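Local coordinates for protein acyl-ACP thioesterase (Bacteroides thetaiotaomicron, PDB 2ESS) that probably hydrolyses the thioester of fatty acyl-[acyl carrier protein], releasing free fatty acid in lipid biosynthesis, at residues 158-163 against 186-191. Sequence-based numbering, arbitrary orientation.
Sequences QPVATL and LDLFPI
One methyl group, CD2 of Leu188, makes both apolar contacts between segments 158-163 and 186-191. It lies 3.6 Å from Ala161 CB and 3.9 Å from Val160 CG2, so it meets two consecutive residues of segment 158-163. The side chains of Val160 and Leu188 cross at about a right angle and touch through single methyl groups. In Val160, chi1 of -61° puts CG1 anti to the carbonyl carbon and leaves CG2 between that carbon and the backbone N, on the side of the leucine.

Leu188 sits in a type I turn from Leu186 to Phe189, closed by a weak bond from Phe189 N to Leu186 O at 3.4 Å. The turn links helix 178-186 to helix 191-196, with Pro190 as N-cap of the latter. Val160 and Ala161 share backbone hydrogen bonds with Phe218 of strand 215-224, and Leu188 also touches Phe218. Asp187, which precedes Leu188 in the turn, has its OD2 hydrogen-bonded to Ser168 OG of the second subunit.

Here the interhelical turn packs beside the strand that ends this chain's sheet, in the C-terminal hotdog domain. With just 86 Å² buried and no hydrogen bond across, methyl packing at the surface is what joins the segments, imposing little directional constraint.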
loop_
_atom_site.group_PDB
_atom_site.type_symbol
_atom_site.label_atom_id
_atom_site.label_comp_id
_atom_site.label_asym_id
_atom_site.label_seq_id
_atom_site.Cartn_x
_atom_site.Cartn_y
_atom_site.Cartn_z
ATOM N N GLN A 158 -10.040 -0.921 -28.989
ATOM C CA GLN A 158 -11.301 -0.863 -28.268
ATOM C C GLN A 158 -11.034 -0.969 -26.762
ATOM O O GLN A 158 -10.547 -2.001 -26.281
ATOM C CB GLN A 158 -12.227 -1.992 -28.730
ATOM N N PRO A 159 -11.359 0.089 -25.999
ATOM C CA PRO A 159 -11.077 0.013 -24.566
ATOM C C PRO A 159 -12.030 -0.919 -23.843
ATOM O O PRO A 159 -13.215 -1.001 -24.192
ATOM C CB PRO A 159 -11.252 1.452 -24.082
ATOM C CG PRO A 159 -12.203 2.059 -25.040
ATOM C CD PRO A 159 -12.011 1.359 -26.369
ATOM N N VAL A 160 -11.485 -1.608 -22.851
ATOM C CA VAL A 160 -12.185 -2.594 -22.037
ATOM C C VAL A 160 -12.592 -1.985 -20.704
ATOM O O VAL A 160 -13.450 -2.506 -20.033
ATOM C CB VAL A 160 -11.297 -3.844 -21.744
ATOM C CG1 VAL A 160 -10.895 -4.537 -23.032
ATOM C CG2 VAL A 160 -10.063 -3.475 -20.925
ATOM N N ALA A 161 -11.962 -0.893 -20.312
ATOM C CA ALA A 161 -12.290 -0.235 -19.062
ATOM C C ALA A 161 -11.754 1.200 -19.075
ATOM O O ALA A 161 -10.870 1.531 -19.873
ATOM C CB ALA A 161 -11.723 -1.007 -17.902
ATOM N N THR A 162 -12.356 2.048 -18.235
ATOM C CA THR A 162 -11.919 3.436 -18.051
ATOM C C THR A 162 -11.928 3.796 -16.575
ATOM O O THR A 162 -12.721 3.267 -15.791
ATOM C CB THR A 162 -12.814 4.444 -18.796
ATOM O OG1 THR A 162 -14.183 4.150 -18.512
ATOM C CG2 THR A 162 -12.579 4.397 -20.307
ATOM N N LEU A 163 -11.041 4.706 -16.188
ATOM C CA LEU A 163 -10.852 5.055 -14.793
ATOM C C LEU A 163 -10.296 6.458 -14.751
ATOM O O LEU A 163 -9.399 6.759 -15.516
ATOM C CB LEU A 163 -9.809 4.088 -14.235
ATOM C CG LEU A 163 -9.525 4.050 -12.762
ATOM C CD1 LEU A 163 -10.812 3.700 -12.006
ATOM C CD2 LEU A 163 -8.467 3.012 -12.581
ATOM N N LEU A 186 -4.008 -5.044 -13.009
ATOM C CA LEU A 186 -4.360 -6.344 -12.422
ATOM C C LEU A 186 -5.819 -6.412 -12.045
ATOM O O LEU A 186 -6.385 -7.490 -12.087
ATOM C CB LEU A 186 -3.450 -6.724 -11.263
ATOM C CG LEU A 186 -1.985 -6.929 -11.752
ATOM C CD1 LEU A 186 -1.101 -7.437 -10.636
ATOM C CD2 LEU A 186 -1.898 -7.875 -12.979
ATOM N N ASP A 187 -6.473 -5.266 -11.815
ATOM C CA ASP A 187 -7.953 -5.258 -11.617
ATOM C C ASP A 187 -8.774 -5.520 -12.868
ATOM O O ASP A 187 -9.956 -5.703 -12.756
ATOM C CB ASP A 187 -8.449 -3.954 -10.966
ATOM C CG ASP A 187 -8.046 -3.836 -9.466
ATOM O OD1 ASP A 187 -7.857 -4.888 -8.824
ATOM O OD2 ASP A 187 -7.932 -2.700 -8.933
ATOM N N LEU A 188 -8.166 -5.545 -14.053
ATOM C CA LEU A 188 -8.890 -5.880 -15.273
ATOM C C LEU A 188 -9.274 -7.356 -15.352
ATOM O O LEU A 188 -10.200 -7.690 -16.072
ATOM C CB LEU A 188 -8.042 -5.540 -16.514
ATOM C CG LEU A 188 -7.734 -4.059 -16.719
ATOM C CD1 LEU A 188 -6.604 -3.908 -17.711
ATOM C CD2 LEU A 188 -9.024 -3.280 -17.148
ATOM N N PHE A 189 -8.581 -8.252 -14.635
ATOM C CA PHE A 189 -8.746 -9.685 -14.908
ATOM C C PHE A 189 -9.798 -10.329 -14.034
ATOM O O PHE A 189 -9.910 -9.981 -12.874
ATOM C CB PHE A 189 -7.428 -10.421 -14.782
ATOM C CG PHE A 189 -6.409 -9.897 -15.714
ATOM C CD1 PHE A 189 -6.429 -10.273 -17.045
ATOM C CD2 PHE A 189 -5.508 -8.949 -15.297
ATOM C CE1 PHE A 189 -5.531 -9.762 -17.917
ATOM C CE2 PHE A 189 -4.600 -8.413 -16.171
ATOM C CZ PHE A 189 -4.606 -8.820 -17.478
ATOM N N PRO A 190 -10.561 -11.286 -14.604
ATOM C CA PRO A 190 -11.647 -11.912 -13.886
ATOM C C PRO A 190 -11.138 -12.697 -12.702
ATOM O O PRO A 190 -10.048 -13.284 -12.751
ATOM C CB PRO A 190 -12.310 -12.839 -14.916
ATOM C CG PRO A 190 -11.420 -12.912 -16.053
ATOM C CD PRO A 190 -10.426 -11.785 -15.977
ATOM N N ILE A 191 -11.935 -12.692 -11.653
ATOM C CA ILE A 191 -11.557 -13.316 -10.418
ATOM C C ILE A 191 -11.334 -14.842 -10.594
ATOM O O ILE A 191 -10.477 -15.413 -9.907
ATOM C CB ILE A 191 -12.584 -12.961 -9.293
ATOM C CG1 ILE A 191 -11.863 -12.685 -7.969
ATOM C CG2 ILE A 191 -13.642 -14.035 -9.136
ATOM C CD1 ILE A 191 -11.129 -11.309 -7.892
#